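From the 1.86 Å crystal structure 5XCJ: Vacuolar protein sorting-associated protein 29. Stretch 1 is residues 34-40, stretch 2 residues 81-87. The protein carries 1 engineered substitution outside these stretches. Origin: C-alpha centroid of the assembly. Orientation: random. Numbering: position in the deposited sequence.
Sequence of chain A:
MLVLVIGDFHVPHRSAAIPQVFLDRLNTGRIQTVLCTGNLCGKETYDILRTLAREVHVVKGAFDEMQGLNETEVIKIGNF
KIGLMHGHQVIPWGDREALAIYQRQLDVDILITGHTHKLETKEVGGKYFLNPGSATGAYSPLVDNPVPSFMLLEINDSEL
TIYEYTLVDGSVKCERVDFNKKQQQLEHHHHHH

Stretch 1 (34-40) VLCTGNL
Stretch 2, residues 81-87: KIGLMHG

Two strand ends, each running into a loop, meet here without a single hydrogen bond between them. Val34 to Cys36 close one strand and Lys81 onward form the other; their N-to-C directions differ by 41°, and their axes come no nearer than 8.0 Å. That spacing is too wide for backbone pairing and leaves room for side chains to fill. The chains converge as they leave the strands, so that Thr37 CA and His86 CA lie 4.7 Å apart. Together the stretches bury 385 Å².

Both strands are extended, with phi/psi of -122/125, -113/111 and -110/130 from Val34 to Cys36, and -93/124, -109/130, -106/133 and -131/130 from Lys81 to Leu84. Alternation then decides which side chains meet. Leu35 points toward the second stretch, and Ile82 and Leu84 point toward the first, whereas Cys36 and Met85 point away. Leu35 is m at chi1 (-57°) and t at chi2 (-172°), an extended leucine that brings its CD1 to 3.7 Å from CG2 of Ile82, itself m,t (-61°, 173°). Leu84 takes the other common leucine form, t,p (172°, 79°). Leu84 CD1 lies 4.4 Å from Leu35 CB and 4.0 Å from Thr37 CG2, and Leu84 CD2 lies 3.5 Å from Cys36 O. Branched aliphatic residues suit this buried space because they fill it without bringing polar groups that would need partners. Gly83, between the two inward-facing residues, adds no side chain to the contact.

Cys36 serves its own loop. With chi1 at -178° (t), its SG accepts a hydrogen bond from Gly38 N at 3.5 Å, with an angle of 165° at the hydrogen, bracing the turn after the strand. Thr37 (phi/psi -74/-9) ends the extended run; its CB points sideways, and chi1 of 55° (p) leaves CG2 beside Leu84, so the methyl of this amphipathic residue joins the apolar packing. Gly38 follows at 107/-164, where a CB would jam against the carbonyl O of Thr37, a conformation calling for glycine. Asn39 then adopts the left-handed 57/53, which asparagine tolerates comparatively well.

His86 (-62/-38) contacts Thr37 and Asn39. Its CB points sideways, but chi1 of -176° (t) and chi2 of -115° carry the ring end nearer the first stretch. Thr37 O sits at the ring edge, near its plane, 3.2 Å from His86 CD2, and also receives a CA-H...O contact from His86 CA at 3.3 Å, angle 124°. Asn39 points toward this ring with chi1 -82° (m) and chi2 0°, placing OD1 over one face. Asn39 ND2 is 3.0 Å from His86 NE2, yet the angle is too poor for a hydrogen bond; both atoms are hydrogen-bonded elsewhere in the structure. Histidine suits the site because its flat ring offers an edge to Thr37 O and a face to Asn39 OD1 while its polar nitrogens find partners outside this contact. Gly87, at 99/-6, again has backbone angles that call for glycine.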

ATOM      1  N   VAL A  34      -4.338   9.065   0.734  1.00 12.79           N
ATOM      2  CA  VAL A  34      -3.339   8.199   0.149  1.00  9.95           C
ATOM      3  C   VAL A  34      -2.483   7.603   1.269  1.00 11.26           C
ATOM      4  O   VAL A  34      -1.953   8.333   2.099  1.00 10.61           O
ATOM      5  CB  VAL A  34      -2.415   8.965  -0.818  1.00 10.92           C
ATOM      6  CG1 VAL A  34      -1.136   8.191  -1.063  1.00 10.54           C
ATOM      7  CG2 VAL A  34      -3.124   9.272  -2.128  1.00 11.82           C
ATOM      8  N   LEU A  35      -2.398   6.280   1.314  1.00 11.72           N
ATOM      9  CA  LEU A  35      -1.569   5.604   2.301  1.00  9.91           C
ATOM     10  C   LEU A  35      -0.452   4.933   1.516  1.00  8.89           C
ATOM     11  O   LEU A  35      -0.685   3.980   0.783  1.00 10.14           O
ATOM     12  CB  LEU A  35      -2.385   4.588   3.095  1.00  8.52           C
ATOM     13  CG  LEU A  35      -3.599   5.186   3.808  1.00  9.42           C
ATOM     14  CD1 LEU A  35      -4.253   4.182   4.742  1.00 10.28           C
ATOM     15  CD2 LEU A  35      -3.239   6.471   4.536  1.00 11.46           C
ATOM     16  N   CYS A  36       0.760   5.433   1.685  1.00  9.74           N
ATOM     17  CA  CYS A  36       1.904   4.919   0.959  1.00  9.38           C
ATOM     18  C   CYS A  36       2.859   4.171   1.875  1.00 11.84           C
ATOM     19  O   CYS A  36       3.292   4.692   2.898  1.00 13.67           O
ATOM     20  CB  CYS A  36       2.628   6.062   0.255  1.00  7.94           C
ATOM     21  SG  CYS A  36       4.047   5.554  -0.732  1.00  9.60           S
ATOM     22  N   THR A  37       3.224   2.966   1.462  1.00  9.05           N
ATOM     23  CA  THR A  37       4.126   2.106   2.225  1.00  8.77           C
ATOM     24  C   THR A  37       5.602   2.514   2.219  1.00 11.20           C
ATOM     25  O   THR A  37       6.391   1.964   2.975  1.00 12.43           O
ATOM     26  CB  THR A  37       3.994   0.626   1.831  1.00  7.87           C
ATOM     27  OG1 THR A  37       4.198   0.477   0.426  1.00 10.68           O
ATOM     28  CG2 THR A  37       2.621   0.098   2.217  1.00  8.87           C
ATOM     29  N   GLY A  38       5.976   3.481   1.389  1.00 12.45           N
ATOM     30  CA  GLY A  38       7.371   3.890   1.327  1.00 10.17           C
ATOM     31  C   GLY A  38       8.094   3.451   0.066  1.00 12.55           C
ATOM     32  O   GLY A  38       7.459   3.050  -0.899  1.00 11.72           O
ATOM     33  N   ASN A  39       9.425   3.500   0.114  1.00 12.87           N
ATOM     34  CA  ASN A  39      10.266   3.153  -1.016  1.00 12.98           C
ATOM     35  C   ASN A  39       9.955   3.988  -2.266  1.00 13.51           C
ATOM     36  O   ASN A  39       9.684   3.461  -3.336  1.00 12.56           O
ATOM     37  CB  ASN A  39      10.235   1.653  -1.303  1.00 11.93           C
ATOM     38  CG  ASN A  39      11.187   0.877  -0.409  1.00  9.88           C
ATOM     39  OD1 ASN A  39      11.877   1.459   0.420  1.00 12.72           O
ATOM     40  ND2 ASN A  39      11.221  -0.433  -0.572  1.00 11.97           N
ATOM     41  N   LEU A  40       9.966   5.301  -2.083  1.00 15.69           N
ATOM     42  CA  LEU A  40       9.726   6.248  -3.162  1.00 15.32           C
ATOM     43  C   LEU A  40      10.930   6.377  -4.088  1.00 17.52           C
ATOM     44  O   LEU A  40      12.064   6.188  -3.672  1.00 21.11           O
ATOM     45  CB  LEU A  40       9.377   7.629  -2.601  1.00 14.27           C
ATOM     46  CG  LEU A  40       8.257   7.726  -1.572  1.00 14.59           C
ATOM     47  CD1 LEU A  40       8.123   9.158  -1.083  1.00 22.70           C
ATOM     48  CD2 LEU A  40       6.946   7.234  -2.157  1.00 14.46           C
ATOM     49  N   LYS A  81      -9.341   1.928  12.470  1.00 13.64           N
ATOM     50  CA  LYS A  81      -8.073   2.529  12.845  1.00 15.17           C
ATOM     51  C   LYS A  81      -7.098   1.820  11.915  1.00 14.18           C
ATOM     52  O   LYS A  81      -7.050   0.595  11.889  1.00 13.16           O
ATOM     53  CB  LYS A  81      -7.723   2.248  14.303  1.00 17.36           C
ATOM     54  CG  LYS A  81      -8.278   3.253  15.292  1.00 20.69           C
ATOM     55  CD  LYS A  81      -7.900   2.895  16.718  1.00 20.99           C
ATOM     56  CE  LYS A  81      -6.401   2.981  16.928  1.00 18.41           C
ATOM     57  NZ  LYS A  81      -6.038   2.991  18.367  1.00 21.22           N
ATOM     58  N   ILE A  82      -6.344   2.586  11.140  1.00 14.21           N
ATOM     59  CA  ILE A  82      -5.428   2.012  10.168  1.00 12.07           C
ATOM     60  C   ILE A  82      -3.964   2.179  10.547  1.00 13.16           C
ATOM     61  O   ILE A  82      -3.509   3.274  10.855  1.00 16.04           O
ATOM     62  CB  ILE A  82      -5.663   2.617   8.765  1.00 12.39           C
ATOM     63  CG1 ILE A  82      -7.087   2.322   8.287  1.00 14.86           C
ATOM     64  CG2 ILE A  82      -4.646   2.091   7.767  1.00 12.79           C
ATOM     65  CD1 ILE A  82      -7.456   3.012   6.992  1.00 14.85           C
ATOM     66  N   GLY A  83      -3.236   1.072  10.491  1.00 11.87           N
ATOM     67  CA  GLY A  83      -1.824   1.051  10.808  1.00 10.63           C
ATOM     68  C   GLY A  83      -1.036   0.920   9.525  1.00 10.11           C
ATOM     69  O   GLY A  83      -1.360   0.114   8.661  1.00 10.87           O
ATOM     70  N   LEU A  84      -0.016   1.749   9.381  1.00 10.95           N
ATOM     71  CA  LEU A  84       0.800   1.729   8.179  1.00 10.28           C
ATOM     72  C   LEU A  84       2.299   1.692   8.445  1.00  9.16           C
ATOM     73  O   LEU A  84       2.803   2.468   9.242  1.00 11.86           O
ATOM     74  CB  LEU A  84       0.453   2.952   7.330  1.00 11.61           C
ATOM     75  CG  LEU A  84       1.303   3.269   6.101  1.00  9.28           C
ATOM     76  CD1 LEU A  84       0.893   2.371   4.947  1.00  8.97           C
ATOM     77  CD2 LEU A  84       1.163   4.732   5.720  1.00  9.44           C
ATOM     78  N   MET A  85       2.976   0.760   7.794  1.00  8.48           N
ATOM     79  CA  MET A  85       4.426   0.644   7.860  1.00  9.36           C
ATOM     80  C   MET A  85       4.935  -0.098   6.622  1.00  9.75           C
ATOM     81  O   MET A  85       4.186  -0.832   5.987  1.00 10.62           O
ATOM     82  CB  MET A  85       4.890   0.032   9.183  1.00 13.15           C
ATOM     83  CG  MET A  85       5.123  -1.463   9.177  1.00 12.02           C
ATOM     84  SD  MET A  85       5.913  -1.961  10.718  1.00 21.12           S
ATOM     85  CE  MET A  85       6.937  -0.541  11.054  1.00 13.88           C
ATOM     86  N   HIS A  86       6.206   0.073   6.282  1.00  8.97           N
ATOM     87  CA  HIS A  86       6.747  -0.572   5.092  1.00  8.63           C
ATOM     88  C   HIS A  86       6.703  -2.097   5.150  1.00 10.59           C
ATOM     89  O   HIS A  86       6.388  -2.747   4.161  1.00 10.00           O
ATOM     90  CB  HIS A  86       8.157  -0.081   4.769  1.00 10.84           C
ATOM     91  CG  HIS A  86       8.707  -0.653   3.505  1.00  9.97           C
ATOM     92  ND1 HIS A  86       9.803  -1.488   3.479  1.00 11.99           N
ATOM     93  CD2 HIS A  86       8.307  -0.523   2.221  1.00  9.77           C
ATOM     94  CE1 HIS A  86      10.050  -1.847   2.235  1.00 11.54           C
ATOM     95  NE2 HIS A  86       9.158  -1.273   1.451  1.00 11.71           N
ATOM     96  N   GLY A  87       6.958  -2.663   6.322  1.00  9.99           N
ATOM     97  CA  GLY A  87       6.929  -4.100   6.492  1.00  7.81           C
ATOM     98  C   GLY A  87       8.236  -4.875   6.472  1.00  9.30           C
ATOM     99  O   GLY A  87       8.237  -6.073   6.716  1.00 11.80           O
TER